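Local coordinates for BtGH115A (PDB 5BY3), which removes 4-O-methyl-glucuronic acid from decorated arabinogalactans as a family GH115 alpha-glucuronidase, at residues A[390-395]-A[411-416]; A[415-420]-A[697-702]; A[263-266]-A[271-274]; A[303-308]-A[312-317]; A[47-52]-A[196-201]. One frame throughout, in Å; residues are numbered along the deposited sequence.

Contact 1 (A[390-395]-A[411-416]); sequences VYYHVS and PSLIYQ
Y392, near the end of strand 388-393, and V394, in the loop just past it, pack against I414 of helix 411-423 inside one beta-alpha-beta unit of the parallel barrel. The strand belongs to an eight-stranded parallel sheet of the TIM-barrel clan, and the helix leads on to strand 429-433. The tight part is apolar. The Y392 ring meets the I414 branch obliquely, Y392 CE2 lying 4.1 Å from I414 CG1. V394 meets the same isoleucine: its CG1 lies 3.9 Å from I414 CD1, the two side chains crossing nearly at right angles. A branched isoleucine suits this place, since its longer arm serves both a ring and a methyl while the backbones stay apart, V394 CA to I414 CA being 8.7 Å. Packing is looser at L413, which gives only a flank to the phenol end; the CB atoms of Y415 and Q416 are directed away from the strand, and both residues are partly exposed. Because CG of Y392 is anti to the backbone N (chi1 -159°), the ring reaches the helix backbone. There Y392 OH, which makes a weak hydrogen bond to G371 O, lies 3.7 Å from I414 CA.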
# COMPACT_ATOMS: atom_id res chain seq x y z
N VAL A 390 4.92 1.54 -10.66
CA VAL A 390 3.53 1.30 -10.24
C VAL A 390 3.13 2.20 -9.08
O VAL A 390 3.92 2.43 -8.14
CB VAL A 390 3.22 -0.21 -9.97
CG1 VAL A 390 3.93 -0.76 -8.73
CG2 VAL A 390 1.72 -0.47 -9.91
N TYR A 391 1.91 2.73 -9.20
CA TYR A 391 1.23 3.51 -8.22
C TYR A 391 0.10 2.61 -7.73
O TYR A 391 -0.82 2.29 -8.50
CB TYR A 391 0.68 4.80 -8.84
CG TYR A 391 -0.29 5.60 -7.98
CD1 TYR A 391 -0.06 5.82 -6.59
CD2 TYR A 391 -1.42 6.18 -8.56
CE1 TYR A 391 -0.96 6.58 -5.81
CE2 TYR A 391 -2.32 6.94 -7.79
CZ TYR A 391 -2.10 7.13 -6.42
OH TYR A 391 -3.01 7.87 -5.69
N TYR A 392 0.19 2.22 -6.44
CA TYR A 392 -0.68 1.24 -5.78
C TYR A 392 -1.45 1.90 -4.62
O TYR A 392 -0.92 2.82 -3.99
CB TYR A 392 0.15 0.08 -5.24
CG TYR A 392 -0.60 -1.23 -4.98
CD1 TYR A 392 -0.80 -2.16 -5.99
CD2 TYR A 392 -1.08 -1.55 -3.70
CE1 TYR A 392 -1.46 -3.36 -5.75
CE2 TYR A 392 -1.73 -2.75 -3.45
CZ TYR A 392 -1.91 -3.65 -4.48
OH TYR A 392 -2.55 -4.84 -4.26
N HIS A 393 -2.66 1.42 -4.35
CA HIS A 393 -3.52 1.97 -3.30
C HIS A 393 -3.74 1.01 -2.14
O HIS A 393 -4.18 -0.11 -2.37
CB HIS A 393 -4.90 2.35 -3.85
CG HIS A 393 -4.93 3.61 -4.65
ND1 HIS A 393 -4.51 3.67 -5.97
CD2 HIS A 393 -5.34 4.86 -4.33
CE1 HIS A 393 -4.66 4.90 -6.42
NE2 HIS A 393 -5.17 5.64 -5.44
N VAL A 394 -3.45 1.46 -0.92
CA VAL A 394 -4.01 0.79 0.30
C VAL A 394 -5.04 1.69 1.00
O VAL A 394 -5.55 1.37 2.05
CB VAL A 394 -2.94 0.28 1.31
CG1 VAL A 394 -2.08 -0.84 0.70
CG2 VAL A 394 -2.09 1.42 1.84
N SER A 395 -5.35 2.81 0.34
CA SER A 395 -6.37 3.76 0.80
C SER A 395 -6.99 4.49 -0.42
O SER A 395 -6.31 4.72 -1.42
CB SER A 395 -5.76 4.74 1.80
OG SER A 395 -6.69 5.74 2.14
N PRO A 411 -2.72 -8.60 3.16
CA PRO A 411 -1.29 -8.80 2.88
C PRO A 411 -1.08 -9.76 1.74
O PRO A 411 -0.14 -9.56 0.98
CB PRO A 411 -0.77 -9.44 4.17
CG PRO A 411 -1.63 -8.77 5.21
CD PRO A 411 -3.01 -8.76 4.59
N SER A 412 -1.94 -10.78 1.67
CA SER A 412 -1.91 -11.80 0.66
C SER A 412 -2.16 -11.26 -0.75
O SER A 412 -1.66 -11.83 -1.70
CB SER A 412 -2.98 -12.83 0.94
OG SER A 412 -2.61 -13.56 2.08
N LEU A 413 -2.93 -10.17 -0.85
CA LEU A 413 -3.32 -9.60 -2.12
C LEU A 413 -2.25 -8.59 -2.54
O LEU A 413 -1.84 -8.54 -3.72
CB LEU A 413 -4.74 -9.01 -2.07
CG LEU A 413 -5.14 -7.98 -3.16
CD1 LEU A 413 -5.33 -8.65 -4.53
CD2 LEU A 413 -6.37 -7.19 -2.73
N ILE A 414 -1.78 -7.81 -1.56
CA ILE A 414 -0.70 -6.92 -1.81
C ILE A 414 0.44 -7.80 -2.33
O ILE A 414 0.93 -7.55 -3.44
CB ILE A 414 -0.32 -6.10 -0.56
CG1 ILE A 414 -1.48 -5.18 -0.16
CG2 ILE A 414 0.97 -5.27 -0.76
CD1 ILE A 414 -1.28 -4.65 1.25
N TYR A 415 0.82 -8.83 -1.56
CA TYR A 415 1.89 -9.73 -1.97
C TYR A 415 1.74 -10.21 -3.40
O TYR A 415 2.65 -9.98 -4.20
CB TYR A 415 2.01 -10.96 -1.08
CG TYR A 415 3.13 -11.85 -1.57
CD1 TYR A 415 4.45 -11.43 -1.48
CD2 TYR A 415 2.87 -13.11 -2.16
CE1 TYR A 415 5.49 -12.21 -1.97
CE2 TYR A 415 3.92 -13.93 -2.63
CZ TYR A 415 5.23 -13.46 -2.53
OH TYR A 415 6.30 -14.21 -2.96
N GLN A 416 0.61 -10.87 -3.71
CA GLN A 416 0.51 -11.51 -5.01
C GLN A 416 0.50 -10.54 -6.20
O GLN A 416 1.02 -10.88 -7.26
CB GLN A 416 -0.59 -12.57 -5.08
CG GLN A 416 -1.94 -12.14 -5.65
CD GLN A 416 -2.05 -12.10 -7.18
OE1 GLN A 416 -1.51 -12.93 -7.92
NE2 GLN A 416 -2.80 -11.14 -7.64

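Contact 2 (A[415-420]-A[697-702]); sequences YQQMKQ and LPNHPV
The seam between the catalytic barrel and the C-terminal domain is formed here by three glutamines, Q416, Q417 and Q420, on helix 411-423 facing L697, N699 and V702. These last three belong to the loop that joins strands 689-696 and 708-713 in a domain whose family is grouped with the galactose-binding domains. No hydrogen bond joins the two segments; amide groups rest on aliphatic carbons instead. Q416 and L697 come from opposite directions, and the bend of the glutamine at chi2 (81°) brings its amide round so that Q416 NE2 lies 3.5 Å from L697 CD2. Next along, the end of the Q417 side chain meets CB of N699, the two side chains crossing with their amide planes 30° apart. Glutamine suits such a surface because its chain is long and flexible, and its flat end can lie against a methyl.

The loop gets its shape partly from P698, the centre of an inverse gamma turn closed by a weak bond from N699 N to L697 O. I767 of strand 766-772 touches L697, N699 and Q416 alike, and a hydrogen bond from H700 NE2 to D368 ties the loop to the barrel a second time. At the other end Q420 is anti at chi1 and stays extended, which carries its amide straight out to V702. One methyl there serves the whole amide: V702 CG2 lies 3.6 Å from Q420 OE1 and 3.7 Å from Q420 NE2.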
# COMPACT_ATOMS: atom_id res chain seq x y z
N TYR A 415 0.82 -8.83 -1.56
CA TYR A 415 1.89 -9.73 -1.97
C TYR A 415 1.74 -10.21 -3.40
O TYR A 415 2.65 -9.98 -4.20
CB TYR A 415 2.01 -10.96 -1.08
CG TYR A 415 3.13 -11.85 -1.57
CD1 TYR A 415 4.45 -11.43 -1.48
CD2 TYR A 415 2.87 -13.11 -2.16
CE1 TYR A 415 5.49 -12.21 -1.97
CE2 TYR A 415 3.92 -13.93 -2.63
CZ TYR A 415 5.23 -13.46 -2.53
OH TYR A 415 6.30 -14.21 -2.96
N GLN A 416 0.61 -10.87 -3.71
CA GLN A 416 0.51 -11.51 -5.01
C GLN A 416 0.50 -10.54 -6.20
O GLN A 416 1.02 -10.88 -7.26
CB GLN A 416 -0.59 -12.57 -5.08
CG GLN A 416 -1.94 -12.14 -5.65
CD GLN A 416 -2.05 -12.10 -7.18
OE1 GLN A 416 -1.51 -12.93 -7.92
NE2 GLN A 416 -2.80 -11.14 -7.64
N GLN A 417 -0.08 -9.37 -6.02
CA GLN A 417 -0.10 -8.38 -7.06
C GLN A 417 1.28 -7.79 -7.28
O GLN A 417 1.69 -7.63 -8.43
CB GLN A 417 -1.14 -7.30 -6.78
CG GLN A 417 -2.59 -7.71 -7.10
CD GLN A 417 -2.81 -7.92 -8.60
OE1 GLN A 417 -3.18 -9.02 -9.05
NE2 GLN A 417 -2.57 -6.85 -9.39
N MSE A 418 1.99 -7.50 -6.19
CA MSE A 418 3.24 -6.75 -6.26
C MSE A 418 4.39 -7.66 -6.65
O MSE A 418 5.30 -7.22 -7.34
CB MSE A 418 3.62 -5.98 -4.97
CG MSE A 418 2.64 -4.88 -4.62
SE MSE A 418 2.37 -3.57 -6.05
CE MSE A 418 4.23 -2.92 -6.13
N LYS A 419 4.35 -8.90 -6.19
CA LYS A 419 5.26 -9.94 -6.68
C LYS A 419 5.10 -10.08 -8.20
O LYS A 419 6.09 -10.01 -8.94
CB LYS A 419 5.01 -11.27 -5.96
CG LYS A 419 5.62 -12.50 -6.58
CD LYS A 419 7.04 -12.76 -6.09
CE LYS A 419 7.64 -13.99 -6.76
NZ LYS A 419 9.09 -14.10 -6.42
N GLN A 420 3.86 -10.21 -8.66
CA GLN A 420 3.61 -10.26 -10.09
C GLN A 420 4.16 -9.02 -10.79
O GLN A 420 4.81 -9.16 -11.82
CB GLN A 420 2.15 -10.52 -10.43
CG GLN A 420 1.94 -10.93 -11.89
CD GLN A 420 0.59 -11.58 -12.13
OE1 GLN A 420 -0.45 -10.96 -11.91
NE2 GLN A 420 0.60 -12.82 -12.60
N LEU A 697 -10.41 -14.51 -8.25
CA LEU A 697 -9.85 -13.23 -7.86
C LEU A 697 -10.22 -12.26 -8.97
O LEU A 697 -9.96 -12.59 -10.15
CB LEU A 697 -8.33 -13.32 -7.69
CG LEU A 697 -7.64 -12.13 -7.01
CD1 LEU A 697 -8.06 -12.04 -5.55
CD2 LEU A 697 -6.11 -12.20 -7.17
N PRO A 698 -10.85 -11.11 -8.64
CA PRO A 698 -11.21 -10.15 -9.68
C PRO A 698 -9.98 -9.34 -10.17
O PRO A 698 -10.06 -8.12 -10.37
CB PRO A 698 -12.21 -9.25 -8.99
CG PRO A 698 -11.72 -9.19 -7.56
CD PRO A 698 -11.06 -10.53 -7.29
N ASN A 699 -8.85 -10.01 -10.44
CA ASN A 699 -7.71 -9.27 -10.94
C ASN A 699 -7.89 -8.95 -12.47
O ASN A 699 -8.92 -9.34 -13.09
CB ASN A 699 -6.40 -9.98 -10.62
CG ASN A 699 -6.24 -11.26 -11.39
OD1 ASN A 699 -5.76 -11.24 -12.50
ND2 ASN A 699 -6.67 -12.37 -10.81
N HIS A 700 -6.91 -8.23 -13.04
CA HIS A 700 -6.97 -7.75 -14.42
C HIS A 700 -5.97 -8.53 -15.29
O HIS A 700 -4.94 -9.02 -14.77
CB HIS A 700 -6.66 -6.24 -14.46
CG HIS A 700 -7.64 -5.38 -13.72
ND1 HIS A 700 -8.92 -5.13 -14.18
CD2 HIS A 700 -7.52 -4.67 -12.57
CE1 HIS A 700 -9.55 -4.33 -13.34
NE2 HIS A 700 -8.73 -4.05 -12.35
N PRO A 701 -6.23 -8.64 -16.62
CA PRO A 701 -5.34 -9.43 -17.53
C PRO A 701 -3.85 -9.12 -17.39
O PRO A 701 -3.47 -7.96 -17.19
CB PRO A 701 -5.83 -9.04 -18.95
CG PRO A 701 -7.24 -8.58 -18.75
CD PRO A 701 -7.29 -7.93 -17.38
N VAL A 702 -3.01 -10.14 -17.45
CA VAL A 702 -1.55 -9.91 -17.30
C VAL A 702 -0.90 -9.61 -18.64
O VAL A 702 0.06 -8.84 -18.71
CB VAL A 702 -0.83 -11.08 -16.61
CG1 VAL A 702 0.62 -10.70 -16.31
CG2 VAL A 702 -1.57 -11.49 -15.33

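Contact 3 (A[263-266]-A[271-274])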
# COMPACT_ATOMS: atom_id res chain seq x y z
N TYR A 263 -6.46 26.61 -16.48
CA TYR A 263 -5.42 25.57 -16.51
C TYR A 263 -5.64 24.70 -17.73
O TYR A 263 -6.13 23.55 -17.67
CB TYR A 263 -5.46 24.74 -15.23
CG TYR A 263 -4.38 23.69 -15.08
CD1 TYR A 263 -3.05 24.04 -14.85
CD2 TYR A 263 -4.70 22.32 -15.11
CE1 TYR A 263 -2.06 23.06 -14.67
CE2 TYR A 263 -3.73 21.33 -14.95
CZ TYR A 263 -2.41 21.71 -14.73
OH TYR A 263 -1.43 20.75 -14.56
N ASP A 264 -5.24 25.27 -18.87
CA ASP A 264 -5.63 24.80 -20.18
C ASP A 264 -4.47 25.13 -21.11
O ASP A 264 -4.10 26.32 -21.26
CB ASP A 264 -6.91 25.56 -20.62
CG ASP A 264 -7.40 25.13 -21.99
OD1 ASP A 264 -6.86 25.59 -23.00
OD2 ASP A 264 -8.33 24.31 -22.04
N TYR A 265 -3.89 24.09 -21.71
CA TYR A 265 -2.70 24.32 -22.52
C TYR A 265 -3.07 24.72 -23.94
O TYR A 265 -2.34 25.49 -24.58
CB TYR A 265 -1.75 23.12 -22.48
CG TYR A 265 -0.28 23.49 -22.53
CD1 TYR A 265 0.34 24.06 -21.42
CD2 TYR A 265 0.50 23.24 -23.67
CE1 TYR A 265 1.68 24.40 -21.44
CE2 TYR A 265 1.86 23.55 -23.70
CZ TYR A 265 2.44 24.13 -22.58
OH TYR A 265 3.77 24.48 -22.54
N VAL A 266 -4.21 24.22 -24.42
CA VAL A 266 -4.70 24.56 -25.77
C VAL A 266 -4.97 26.07 -25.92
O VAL A 266 -4.67 26.62 -26.96
CB VAL A 266 -5.88 23.65 -26.23
CG1 VAL A 266 -6.40 24.02 -27.62
CG2 VAL A 266 -5.46 22.18 -26.23
N ALA A 271 0.55 31.08 -19.72
CA ALA A 271 0.40 31.19 -18.26
C ALA A 271 0.70 29.84 -17.58
O ALA A 271 1.20 29.80 -16.47
CB ALA A 271 -1.00 31.68 -17.90
N VAL A 272 0.40 28.74 -18.26
CA VAL A 272 0.58 27.43 -17.67
C VAL A 272 2.08 27.18 -17.64
O VAL A 272 2.63 26.86 -16.57
CB VAL A 272 -0.25 26.34 -18.39
CG1 VAL A 272 0.12 24.95 -17.91
CG2 VAL A 272 -1.73 26.56 -18.14
N TYR A 273 2.74 27.42 -18.79
CA TYR A 273 4.21 27.33 -18.91
C TYR A 273 4.92 28.14 -17.83
O TYR A 273 5.80 27.61 -17.15
CB TYR A 273 4.70 27.66 -20.33
CG TYR A 273 6.21 27.58 -20.48
CD1 TYR A 273 7.02 28.66 -20.10
CD2 TYR A 273 6.82 26.44 -20.99
CE1 TYR A 273 8.40 28.60 -20.23
CE2 TYR A 273 8.20 26.36 -21.13
CZ TYR A 273 8.99 27.45 -20.75
OH TYR A 273 10.36 27.39 -20.87
N GLN A 274 4.52 29.40 -17.66
CA GLN A 274 5.11 30.30 -16.66
C GLN A 274 5.02 29.69 -15.26
O GLN A 274 6.03 29.56 -14.59
CB GLN A 274 4.38 31.65 -16.66
CG GLN A 274 4.65 32.54 -17.88
CD GLN A 274 4.02 33.94 -17.77
OE1 GLN A 274 2.97 34.12 -17.14
NE2 GLN A 274 4.66 34.93 -18.39
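At the N-terminus of helix 265-283 the lead-in residues lie back against the helix, so that V272, about two turns in, packs against Y263, D264 and Y265 where the helix begins. Valine suits the middle of the contact, since its two methyls can serve different neighbours. V272 CG1, anti to the backbone N (chi1 171°), comes to the edge of the Y265 ring, close to the ring plane, with Y265 CD1 3.6 Å away. The same methyl reaches the Y263 ring obliquely, at 4.3 Å from Y263 CE1. V272 CG2 turns instead to the backbone, lying 3.8 Å from D264 N. The Y265 phenol then runs alongside Y273, both pointing the same way, and its hydroxyl sits at the edge of the second ring, Y265 OH to Y273 CD2 being 3.9 Å.

Other parts of the fold hold both Y263 and Y265. The hydroxyl of Y265 is hydrogen-bonded to D321 on helix 308-329, and its ring also meets W276; Y263 packs edge-to-face with W255 of helix 251-258. Tyrosine thus gives each position a broad apolar ring, and at Y265 also a polar end that can reach the next helix. With an alanine at Y265, D321 would probably lose its phenol partner and a gap would open beside CG1 of V272. The backbone at the start is held by D264, whose OD1 accepts from N267 N: an aspartate N-cap bonded to the amide three residues on, as is classic for the first turn of an alpha-helix.

Contact 4 (A[303-308]-A[312-317]); sequences QGAKTV and KAVLDR
A305 and V314 point their side chains at each other across the start of helix 308-329, a methyl facing a methyl, with A305 CB 3.9 Å from V314 CG2. The loop residue looks inward to the helix and the helix residue looks back at the loop. V314 has CG1 anti to the backbone N (chi1 177°), and this places CG2 on the side that meets the alanine. A small residue suits position 305 because the two backbones run fairly close, A305 CA to V314 CA being 7.7 Å. V314 also touches V266 of helix 265-283, so its branched end is shared between the loop and a neighbouring helix.

The other pair, V308 and K312, stands one helical turn apart, and neither side chain aims at the other. Their link is through the backbone, a weak hydrogen bond from K312 N to V308 O; the position of that oxygen is doubtful. The lysine chain bends at chi3 (93°) and leads away, ending in a hydrogen bond from NZ to G354 O, while the side chains of V308 and K312 both touch I350 of helix 347-352. Just ahead, T307 occupies the N-cap position, its OG1 hydrogen-bonded to E310. The loop thus enters the helix with polar groups engaged, whereas across the contact the only apolar side-chain pair is A305 with V314, backed by the weak backbone bond at the first turn.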
# COMPACT_ATOMS: atom_id res chain seq x y z
N GLN A 303 -8.54 20.16 -19.40
CA GLN A 303 -9.36 21.15 -20.05
C GLN A 303 -8.90 21.29 -21.50
O GLN A 303 -7.73 21.00 -21.80
CB GLN A 303 -9.25 22.47 -19.31
CG GLN A 303 -9.30 22.33 -17.79
CD GLN A 303 -9.42 23.67 -17.11
OE1 GLN A 303 -9.65 24.69 -17.76
NE2 GLN A 303 -9.24 23.68 -15.80
N GLY A 304 -9.81 21.69 -22.39
CA GLY A 304 -9.46 22.17 -23.74
C GLY A 304 -9.39 21.12 -24.83
O GLY A 304 -9.36 21.46 -26.03
N ALA A 305 -9.36 19.86 -24.41
CA ALA A 305 -9.52 18.72 -25.32
C ALA A 305 -10.63 17.80 -24.84
O ALA A 305 -10.81 17.62 -23.62
CB ALA A 305 -8.21 17.97 -25.49
N LYS A 306 -11.38 17.23 -25.79
CA LYS A 306 -12.54 16.39 -25.49
C LYS A 306 -12.25 14.92 -25.80
O LYS A 306 -12.38 14.05 -24.93
CB LYS A 306 -13.80 16.88 -26.23
CG LYS A 306 -15.06 16.94 -25.38
CD LYS A 306 -16.08 17.87 -26.02
CE LYS A 306 -17.44 17.77 -25.36
NZ LYS A 306 -18.55 17.78 -26.36
N THR A 307 -11.82 14.65 -27.04
CA THR A 307 -11.52 13.29 -27.49
C THR A 307 -10.05 12.93 -27.30
O THR A 307 -9.19 13.81 -27.18
CB THR A 307 -11.89 13.09 -28.97
OG1 THR A 307 -11.19 14.04 -29.78
CG2 THR A 307 -13.42 13.22 -29.18
N VAL A 308 -9.80 11.62 -27.27
CA VAL A 308 -8.46 11.04 -27.11
C VAL A 308 -7.48 11.45 -28.25
O VAL A 308 -6.30 11.67 -28.01
CB VAL A 308 -8.57 9.50 -26.86
CG1 VAL A 308 -7.24 8.79 -27.01
CG2 VAL A 308 -9.16 9.21 -25.47
N LYS A 312 -4.25 13.72 -27.29
CA LYS A 312 -2.90 13.26 -27.70
C LYS A 312 -2.03 14.38 -28.27
O LYS A 312 -0.87 14.53 -27.87
CB LYS A 312 -2.98 12.10 -28.71
CG LYS A 312 -1.90 11.02 -28.53
CD LYS A 312 -1.71 10.15 -29.78
CE LYS A 312 -0.60 10.70 -30.68
NZ LYS A 312 -0.03 9.62 -31.53
N ALA A 313 -2.59 15.14 -29.21
CA ALA A 313 -1.98 16.36 -29.75
C ALA A 313 -1.48 17.29 -28.64
O ALA A 313 -0.42 17.94 -28.80
CB ALA A 313 -2.99 17.09 -30.63
N VAL A 314 -2.24 17.35 -27.54
CA VAL A 314 -1.95 18.22 -26.36
C VAL A 314 -0.63 17.83 -25.69
O VAL A 314 0.28 18.64 -25.54
CB VAL A 314 -3.08 18.17 -25.27
CG1 VAL A 314 -2.72 19.02 -24.03
CG2 VAL A 314 -4.42 18.60 -25.83
N LEU A 315 -0.57 16.56 -25.31
CA LEU A 315 0.53 15.99 -24.56
C LEU A 315 1.86 16.10 -25.30
O LEU A 315 2.87 16.52 -24.70
CB LEU A 315 0.21 14.53 -24.19
CG LEU A 315 -1.05 14.29 -23.34
CD1 LEU A 315 -1.27 12.81 -23.14
CD2 LEU A 315 -1.03 15.00 -21.98
N ASP A 316 1.85 15.74 -26.59
CA ASP A 316 2.98 15.95 -27.51
C ASP A 316 3.52 17.38 -27.36
O ASP A 316 4.73 17.56 -27.22
CB ASP A 316 2.58 15.65 -28.97
CG ASP A 316 2.11 14.19 -29.19
OD1 ASP A 316 2.64 13.27 -28.52
OD2 ASP A 316 1.22 13.95 -30.05
N ARG A 317 2.62 18.37 -27.31
CA ARG A 317 3.01 19.78 -27.14
C ARG A 317 3.57 20.01 -25.73
O ARG A 317 4.52 20.77 -25.54
CB ARG A 317 1.81 20.74 -27.43
CG ARG A 317 2.12 22.25 -27.35
CD ARG A 317 1.51 23.05 -28.50
NE ARG A 317 1.85 22.48 -29.81
CZ ARG A 317 3.02 22.65 -30.46
NH1 ARG A 317 3.99 23.41 -29.96
NH2 ARG A 317 3.21 22.06 -31.64

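Contact 5 (A[47-52]-A[196-201])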
# COMPACT_ATOMS: atom_id res chain seq x y z
N LEU A 47 20.72 7.40 14.36
CA LEU A 47 21.37 6.27 15.04
C LEU A 47 21.76 6.61 16.47
O LEU A 47 21.63 5.79 17.39
CB LEU A 47 22.58 5.74 14.25
CG LEU A 47 23.39 4.60 14.85
CD1 LEU A 47 22.68 3.27 14.87
CD2 LEU A 47 24.69 4.44 14.10
N SER A 48 22.23 7.84 16.65
CA SER A 48 22.71 8.31 17.93
C SER A 48 21.56 8.32 18.87
O SER A 48 21.68 7.86 20.01
CB SER A 48 23.28 9.72 17.81
OG SER A 48 24.24 9.71 16.81
N ARG A 49 20.44 8.84 18.38
CA ARG A 49 19.17 8.78 19.11
C ARG A 49 18.85 7.34 19.59
O ARG A 49 18.44 7.15 20.72
CB ARG A 49 18.07 9.36 18.23
CG ARG A 49 16.76 9.53 18.94
CD ARG A 49 15.89 10.45 18.11
NE ARG A 49 14.87 9.71 17.40
CZ ARG A 49 14.11 10.23 16.43
NH1 ARG A 49 14.27 11.48 16.02
NH2 ARG A 49 13.18 9.47 15.87
N ASP A 50 19.11 6.35 18.73
CA ASP A 50 18.84 4.95 19.01
C ASP A 50 19.90 4.33 19.88
O ASP A 50 19.56 3.55 20.75
CB ASP A 50 18.66 4.15 17.70
CG ASP A 50 17.54 4.71 16.83
OD1 ASP A 50 16.69 5.50 17.35
OD2 ASP A 50 17.53 4.38 15.62
N LEU A 51 21.17 4.69 19.67
CA LEU A 51 22.26 4.32 20.57
C LEU A 51 22.03 4.74 22.04
O LEU A 51 22.27 3.95 22.95
CB LEU A 51 23.60 4.89 20.05
CG LEU A 51 24.27 4.03 18.97
CD1 LEU A 51 25.16 4.92 18.13
CD2 LEU A 51 25.04 2.85 19.52
N GLN A 52 21.57 5.98 22.25
CA GLN A 52 21.07 6.45 23.53
C GLN A 52 19.89 5.64 24.06
O GLN A 52 19.91 5.21 25.22
CB GLN A 52 20.67 7.94 23.41
CG GLN A 52 20.59 8.71 24.72
CD GLN A 52 21.90 8.66 25.54
OE1 GLN A 52 22.91 9.25 25.16
NE2 GLN A 52 21.86 7.96 26.66
N ASN A 196 7.07 17.04 8.44
CA ASN A 196 7.77 16.38 7.34
C ASN A 196 9.07 15.66 7.74
O ASN A 196 9.32 14.53 7.31
CB ASN A 196 7.94 17.33 6.14
CG ASN A 196 6.65 17.45 5.33
OD1 ASN A 196 6.33 16.58 4.51
ND2 ASN A 196 5.89 18.52 5.58
N GLU A 197 9.86 16.29 8.63
CA GLU A 197 11.01 15.60 9.21
C GLU A 197 10.62 14.27 9.86
O GLU A 197 11.34 13.26 9.70
CB GLU A 197 11.76 16.51 10.17
CG GLU A 197 12.35 17.73 9.49
CD GLU A 197 12.92 18.75 10.47
OE1 GLU A 197 12.24 19.06 11.49
OE2 GLU A 197 14.03 19.27 10.20
N ARG A 198 9.48 14.25 10.57
CA ARG A 198 8.94 13.02 11.12
C ARG A 198 8.58 11.96 10.07
O ARG A 198 8.93 10.79 10.25
CB ARG A 198 7.72 13.30 12.02
CG ARG A 198 8.09 13.77 13.42
CD ARG A 198 8.97 12.81 14.22
NE ARG A 198 9.19 13.38 15.54
CZ ARG A 198 9.95 12.89 16.53
NH1 ARG A 198 10.67 11.76 16.42
NH2 ARG A 198 9.99 13.59 17.66
N ILE A 199 7.90 12.37 8.99
CA ILE A 199 7.61 11.49 7.86
C ILE A 199 8.89 10.97 7.21
O ILE A 199 9.01 9.75 6.94
CB ILE A 199 6.70 12.17 6.82
CG1 ILE A 199 5.40 12.63 7.52
CG2 ILE A 199 6.41 11.20 5.68
CD1 ILE A 199 4.46 13.46 6.65
N PHE A 200 9.86 11.86 7.01
CA PHE A 200 11.11 11.45 6.40
C PHE A 200 11.94 10.49 7.26
O PHE A 200 12.57 9.56 6.69
CB PHE A 200 11.94 12.63 5.92
CG PHE A 200 11.20 13.63 5.05
CD1 PHE A 200 10.16 13.24 4.21
CD2 PHE A 200 11.57 14.97 5.06
CE1 PHE A 200 9.51 14.18 3.42
CE2 PHE A 200 10.90 15.92 4.28
CZ PHE A 200 9.88 15.52 3.46
N GLU A 201 11.92 10.65 8.59
CA GLU A 201 12.48 9.60 9.48
C GLU A 201 11.85 8.24 9.20
O GLU A 201 12.51 7.20 9.19
CB GLU A 201 12.15 9.86 10.95
CG GLU A 201 12.95 10.91 11.66
CD GLU A 201 12.47 11.13 13.09
OE1 GLU A 201 11.70 10.32 13.66
OE2 GLU A 201 12.89 12.15 13.65
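R49 meets E201 end-on, giving each terminal nitrogen to a different carboxylate oxygen. R49 NH2 reaches E201 OE1 at 2.8 Å in an almost straight bond (171°), and R49 NH1 reaches E201 OE2, also at 2.8 Å. Both oxygens lie near the guanidinium plane, yet the donors come from above the carboxylate plane, since the two flat groups are turned 64° apart. E201 OE1 accepts a second donor, R198 NH1 at 3.3 Å, through its syn lone pair. The two arginines come within 3.4 Å of each other, R49 NH2 to R198 NH1, brought together by the anion they share. This salt-bridge network joins helix 38-55 of the N-terminal region to helix 193-205, between barrel strands 162-166 and 210-212. Were an alanine here in place of the glutamate, the two guanidinium groups would probably be left facing each other without the shared negative charge, and R49 would lose its anchor on the barrel helix.

Further out, each arginine has other support. R49 is long enough to bridge the helices, its chain bending at chi3 (104°) toward the glutamate, and its NH2 also forms a salt bridge with E133. R198 is placed by a hydrogen bond from its NE to Y182 OH and by a cation-pi contact with W134. D50, next to R49, and R205, one turn beyond E201, make another salt bridge between the same helices.

Overall arrangement
Contacts 1 and 2 share helix 411-423 and lie with centres 9 Å apart: one fixes the helix to its own barrel strand, the other joins it to the C-terminal domain. They meet directly, Y392 CD1 lying 3.5 Å from M418 SE. Contact 1 is also near the bound nickel, about 9 Å from the side chain of V394; L404 and D436 belong to that metal site. Contacts 3 and 4, with centres 13 Å apart, touch each other and bring together the starts of helices 265-283 and 308-329. Contact 5 is remote, its centre about 27 Å from that of contact 1 and 45 Å from that of contact 4; contacts 2 and 5 lie on opposite sides of the chain's centre.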